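Local coordinates for protein omega transaminase (Pseudomonas sp., PDB 5LHA) that probably transfers amino groups between amines and keto acids as a class III, fold type I transaminase that uses pyridoxal phosphate as cofactor, at residues A103-G108 / A343-V348; F110-M115 / G278-G283. All blocks are in the same frame, centred on the assembly; numbering follows the deposited sequence.

Interaction 1: residues A103-G108 / A343-V348; sequences AERLTG and AVLDIV
Arg105 reaches across from helix 97-109 to Leu345 and Asp346 on helix 335-350. Its CB points toward the other helix. CG lies anti to the backbone N (chi1 178°), which carries the chain outward to pass Leu345 at 3.9 Å between Arg105 CG and Leu345 CD1. A bend at chi2 turns the chain, and Arg105 and Leu345 slide past each other in opposite directions. At the tip, the guanidinium lays one face on Leu345, with Arg105 NH2 3.4 Å from Leu345 CB. Both helices belong to the fold type I architecture of this class III aminotransferase; the axes of the two short segments come within 12.1 Å, their N-to-C directions 30° apart, a spacing too wide for close backbone packing, so long side chains bridge it. At the guanidinium edge, the end-on pair of nitrogens converges on one carboxylate oxygen: Arg105 NH1 lies 2.8 Å and Arg105 NH2 2.9 Å from Asp346 OD1. Each N-H···O angle is 132°, the bent geometry expected when two donors share an acceptor, and OD1 is tilted out of the guanidinium plane. NH2 also forms a salt bridge with Glu349, so two acidic residues probably stabilise the arginine's positive charge. Deeper in, Leu106 CD2 and Leu345 CD1 meet loosely at 4.4 Å, beside Leu102, Met109 and Phe270, which pack on Leu345.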
loop_
_atom_site.group_PDB
_atom_site.type_symbol
_atom_site.label_atom_id
_atom_site.label_comp_id
_atom_site.label_asym_id
_atom_site.label_seq_id
_atom_site.Cartn_x
_atom_site.Cartn_y
_atom_site.Cartn_z
ATOM N N ALA A 103 8.046 5.347 -35.283
ATOM C CA ALA A 103 7.476 6.406 -34.448
ATOM C C ALA A 103 6.775 7.461 -35.297
ATOM O O ALA A 103 5.654 7.883 -34.989
ATOM C CB ALA A 103 8.568 7.043 -33.588
ATOM N N GLU A 104 7.439 7.925 -36.355
ATOM C CA GLU A 104 6.796 8.817 -37.313
ATOM C C GLU A 104 5.553 8.167 -37.908
ATOM O O GLU A 104 4.510 8.816 -38.052
ATOM C CB GLU A 104 7.792 9.191 -38.410
ATOM C CG GLU A 104 7.243 10.091 -39.506
ATOM C CD GLU A 104 7.145 11.555 -39.088
ATOM O OE1 GLU A 104 7.704 11.927 -38.033
ATOM O OE2 GLU A 104 6.510 12.337 -39.825
ATOM N N ARG A 105 5.652 6.879 -38.251
ATOM C CA ARG A 105 4.542 6.156 -38.864
ATOM C C ARG A 105 3.353 6.053 -37.915
ATOM O O ARG A 105 2.209 6.290 -38.310
ATOM C CB ARG A 105 5.012 4.760 -39.290
ATOM C CG ARG A 105 3.946 3.874 -39.910
ATOM C CD ARG A 105 3.745 4.170 -41.380
ATOM N NE ARG A 105 2.675 3.346 -41.938
ATOM C CZ ARG A 105 2.864 2.209 -42.600
ATOM N NH1 ARG A 105 4.087 1.745 -42.813
ATOM N NH2 ARG A 105 1.816 1.542 -43.060
ATOM N N LEU A 106 3.607 5.677 -36.663
ATOM C CA LEU A 106 2.524 5.491 -35.703
ATOM C C LEU A 106 1.817 6.807 -35.399
ATOM O O LEU A 106 0.582 6.886 -35.418
ATOM C CB LEU A 106 3.079 4.854 -34.430
ATOM C CG LEU A 106 3.483 3.385 -34.584
ATOM C CD1 LEU A 106 4.261 2.884 -33.377
ATOM C CD2 LEU A 106 2.240 2.534 -34.815
ATOM N N THR A 107 2.587 7.858 -35.121
ATOM C CA THR A 107 1.991 9.157 -34.836
ATOM C C THR A 107 1.208 9.691 -36.030
ATOM O O THR A 107 0.237 10.437 -35.853
ATOM C CB THR A 107 3.082 10.141 -34.429
ATOM O OG1 THR A 107 4.137 10.105 -35.397
ATOM C CG2 THR A 107 3.653 9.752 -33.085
ATOM N N GLY A 108 1.624 9.338 -37.249
ATOM C CA GLY A 108 0.872 9.740 -38.429
ATOM C C GLY A 108 -0.457 9.020 -38.558
ATOM O O GLY A 108 -1.465 9.626 -38.933
ATOM N N ALA A 343 6.353 -3.550 -42.229
ATOM C CA ALA A 343 5.807 -4.422 -43.261
ATOM C C ALA A 343 4.396 -4.862 -42.905
ATOM O O ALA A 343 3.534 -4.983 -43.781
ATOM C CB ALA A 343 6.712 -5.639 -43.460
ATOM N N VAL A 344 4.142 -5.092 -41.618
ATOM C CA VAL A 344 2.826 -5.551 -41.193
ATOM C C VAL A 344 1.786 -4.454 -41.394
ATOM O O VAL A 344 0.685 -4.713 -41.893
ATOM C CB VAL A 344 2.888 -6.044 -39.735
ATOM C CG1 VAL A 344 1.492 -6.249 -39.163
ATOM C CG2 VAL A 344 3.673 -7.342 -39.663
ATOM N N LEU A 345 2.122 -3.213 -41.041
ATOM C CA LEU A 345 1.165 -2.120 -41.204
ATOM C C LEU A 345 0.822 -1.888 -42.665
ATOM O O LEU A 345 -0.318 -1.538 -42.998
ATOM C CB LEU A 345 1.725 -0.835 -40.603
ATOM C CG LEU A 345 1.992 -0.881 -39.105
ATOM C CD1 LEU A 345 2.582 0.432 -38.634
ATOM C CD2 LEU A 345 0.700 -1.185 -38.391
ATOM N N ASP A 346 1.797 -2.070 -43.551
ATOM C CA ASP A 346 1.542 -1.930 -44.977
ATOM C C ASP A 346 0.465 -2.907 -45.442
ATOM O O ASP A 346 -0.464 -2.525 -46.163
ATOM C CB ASP A 346 2.849 -2.096 -45.749
ATOM C CG ASP A 346 3.797 -0.925 -45.527
ATOM O OD1 ASP A 346 3.337 0.113 -45.017
ATOM O OD2 ASP A 346 4.991 -1.027 -45.876
ATOM N N ILE A 347 0.565 -4.173 -45.032
ATOM C CA ILE A 347 -0.444 -5.160 -45.420
ATOM C C ILE A 347 -1.809 -4.780 -44.854
ATOM O O ILE A 347 -2.835 -4.903 -45.538
ATOM C CB ILE A 347 -0.017 -6.572 -44.971
ATOM C CG1 ILE A 347 1.187 -7.051 -45.783
ATOM C CG2 ILE A 347 -1.168 -7.564 -45.098
ATOM C CD1 ILE A 347 1.856 -8.282 -45.218
ATOM N N VAL A 348 -1.843 -4.308 -43.603
ATOM C CA VAL A 348 -3.110 -3.970 -42.948
ATOM C C VAL A 348 -3.858 -2.906 -43.744
ATOM O O VAL A 348 -5.068 -3.011 -43.984
ATOM C CB VAL A 348 -2.853 -3.512 -41.499
ATOM C CG1 VAL A 348 -4.135 -2.960 -40.850
ATOM C CG2 VAL A 348 -2.269 -4.655 -40.666
#

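Interaction 2: residues F110-M115 / G278-G283; sequences FAQERM and GSRGWG
Gln112 lays its terminal amide over one face of the Arg280 guanidinium, the planes 18° apart, with Gln112 NE2 3.3 Å from Arg280 NE. Both atoms are donors, so this is a face contact between nearly parallel planes and not a hydrogen bond. The amide oxygen is shifted back along the arginine chain, Gln112 OE1 lying 3.3 Å from Arg280 CG. At the guanidinium edge, Glu113 is gripped side-on: Arg280 NH2 meets Glu113 OE1 at 2.8 Å, and Arg280 NE meets Glu113 OE2 at 3.1 Å. The N-H···O angles of 172° and 168° show two nearly straight bonds, both on syn sides of the carboxylate. A bend at chi3 turns the arginine's end to present this edge. NH2 also approaches the rim of Phe110, 3.4 Å from Phe110 CD1, and donates to Met109 O. The pairing thus ties the loop between helix 97-109 and strand 115-121 to the short helix 278-281, which is left through a Schellman motif at Gly283. A leucine in place of Arg280 would probably leave the buried Glu113 carboxylate without its charge partner and the Gln112 amide without the flat guanidinium beneath it. Two matched bonds fix the carboxylate's rotation, and the adjacent positive charge is likely to favour its ionised form.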
loop_
_atom_site.group_PDB
_atom_site.type_symbol
_atom_site.label_atom_id
_atom_site.label_comp_id
_atom_site.label_asym_id
_atom_site.label_seq_id
_atom_site.Cartn_x
_atom_site.Cartn_y
_atom_site.Cartn_z
ATOM N N PHE A 110 -2.324 7.899 -36.226
ATOM C CA PHE A 110 -3.229 8.291 -35.154
ATOM C C PHE A 110 -3.176 9.794 -34.901
ATOM O O PHE A 110 -3.258 10.253 -33.764
ATOM C CB PHE A 110 -2.922 7.507 -33.884
ATOM C CG PHE A 110 -2.892 6.021 -34.093
ATOM C CD1 PHE A 110 -3.997 5.361 -34.609
ATOM C CD2 PHE A 110 -1.765 5.279 -33.776
ATOM C CE1 PHE A 110 -3.972 3.995 -34.807
ATOM C CE2 PHE A 110 -1.742 3.912 -33.964
ATOM C CZ PHE A 110 -2.844 3.271 -34.480
ATOM N N ALA A 111 -3.022 10.574 -35.972
ATOM C CA ALA A 111 -3.131 12.020 -35.832
ATOM C C ALA A 111 -4.538 12.406 -35.408
ATOM O O ALA A 111 -4.726 13.352 -34.636
ATOM C CB ALA A 111 -2.753 12.708 -37.139
ATOM N N GLN A 112 -5.540 11.666 -35.888
ATOM C CA GLN A 112 -6.920 11.886 -35.462
ATOM C C GLN A 112 -7.047 11.900 -33.948
ATOM O O GLN A 112 -7.918 12.586 -33.403
ATOM C CB GLN A 112 -7.821 10.805 -36.065
ATOM C CG GLN A 112 -9.286 10.933 -35.692
ATOM C CD GLN A 112 -10.164 9.888 -36.362
ATOM O OE1 GLN A 112 -11.257 9.584 -35.878
ATOM N NE2 GLN A 112 -9.699 9.343 -37.485
ATOM N N GLU A 113 -6.189 11.164 -33.248
ATOM C CA GLU A 113 -6.172 11.163 -31.794
ATOM C C GLU A 113 -5.081 12.062 -31.221
ATOM O O GLU A 113 -4.810 11.998 -30.020
ATOM C CB GLU A 113 -6.024 9.733 -31.274
ATOM C CG GLU A 113 -7.231 8.839 -31.569
ATOM C CD GLU A 113 -7.382 8.508 -33.040
ATOM O OE1 GLU A 113 -6.350 8.394 -33.733
ATOM O OE2 GLU A 113 -8.536 8.385 -33.504
ATOM N N ARG A 114 -4.469 12.908 -32.057
ATOM C CA ARG A 114 -3.451 13.880 -31.640
ATOM C C ARG A 114 -2.312 13.217 -30.864
ATOM O O ARG A 114 -1.682 13.838 -30.005
ATOM C CB ARG A 114 -4.074 15.027 -30.830
ATOM C CG ARG A 114 -3.234 16.318 -30.799
ATOM C CD ARG A 114 -3.879 17.470 -30.006
ATOM N NE ARG A 114 -4.804 17.012 -28.962
ATOM C CZ ARG A 114 -4.445 16.503 -27.780
ATOM N NH1 ARG A 114 -3.168 16.370 -27.460
ATOM N NH2 ARG A 114 -5.373 16.118 -26.911
ATOM N N MET A 115 -2.032 11.948 -31.162
ATOM C CA MET A 115 -0.888 11.274 -30.563
ATOM C C MET A 115 0.406 11.932 -31.023
ATOM O O MET A 115 0.584 12.222 -32.210
ATOM C CB MET A 115 -0.881 9.794 -30.944
ATOM C CG MET A 115 -1.978 8.955 -30.304
ATOM S SD MET A 115 -1.966 9.004 -28.498
ATOM C CE MET A 115 -3.717 8.902 -28.148
ATOM N N GLY A 278 -10.237 0.611 -31.801
ATOM C CA GLY A 278 -11.532 0.440 -31.168
ATOM C C GLY A 278 -12.101 1.748 -30.650
ATOM O O GLY A 278 -13.311 1.979 -30.720
ATOM N N SER A 279 -11.239 2.608 -30.092
ATOM C CA SER A 279 -11.682 3.908 -29.588
ATOM C C SER A 279 -12.165 4.804 -30.718
ATOM O O SER A 279 -13.196 5.474 -30.599
ATOM C CB SER A 279 -10.545 4.592 -28.841
ATOM O OG SER A 279 -9.432 4.725 -29.701
ATOM N N ARG A 280 -11.410 4.847 -31.815
ATOM C CA ARG A 280 -11.860 5.560 -33.004
ATOM C C ARG A 280 -13.183 5.009 -33.524
ATOM O O ARG A 280 -14.049 5.772 -33.971
ATOM C CB ARG A 280 -10.782 5.478 -34.088
ATOM C CG ARG A 280 -11.102 6.282 -35.336
ATOM C CD ARG A 280 -10.063 6.072 -36.420
ATOM N NE ARG A 280 -8.764 6.581 -35.991
ATOM C CZ ARG A 280 -7.633 6.464 -36.680
ATOM N NH1 ARG A 280 -7.618 5.859 -37.867
ATOM N NH2 ARG A 280 -6.512 6.966 -36.178
ATOM N N GLY A 281 -13.364 3.687 -33.464
ATOM C CA GLY A 281 -14.593 3.097 -33.973
ATOM C C GLY A 281 -15.821 3.544 -33.211
ATOM O O GLY A 281 -16.927 3.554 -33.759
ATOM N N TRP A 282 -15.646 3.913 -31.944
ATOM C CA TRP A 282 -16.682 4.516 -31.109
ATOM C C TRP A 282 -16.718 6.034 -31.211
ATOM O O TRP A 282 -17.505 6.664 -30.497
ATOM C CB TRP A 282 -16.476 4.112 -29.648
ATOM C CG TRP A 282 -16.565 2.629 -29.405
ATOM C CD1 TRP A 282 -15.624 1.843 -28.805
ATOM C CD2 TRP A 282 -17.665 1.763 -29.724
ATOM N NE1 TRP A 282 -16.058 0.537 -28.749
ATOM C CE2 TRP A 282 -17.309 0.464 -29.306
ATOM C CE3 TRP A 282 -18.915 1.959 -30.323
ATOM C CZ2 TRP A 282 -18.158 -0.631 -29.467
ATOM C CZ3 TRP A 282 -19.754 0.870 -30.487
ATOM C CH2 TRP A 282 -19.375 -0.406 -30.059
ATOM N N GLY A 283 -15.865 6.632 -32.045
ATOM C CA GLY A 283 -15.832 8.073 -32.215
ATOM C C GLY A 283 -15.141 8.829 -31.109
ATOM O O GLY A 283 -15.486 9.985 -30.850
#

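Both contacts rest on an arginine and an acidic residue, but the pairing differs. Interaction 1 converges two donors on a single oxygen of an exposed aspartate, whereas interaction 2 matches one donor to each oxygen of a buried glutamate, with straighter bonds. Interaction 1 joins two helices and adds a loose apolar contact between two buried leucines; interaction 2 joins a loop to a short helix, with an amide lying over the guanidinium face. Each is only partly buried. They draw on neighbouring chain: 103-108 lies in helix 97-109 and 110-115 is the loop that follows it. Their centres are about 15 Å apart, and they touch where Thr107 CB packs 3.9 Å from Met115 O. Phe270 lies beside both, against Leu345 and Phe110.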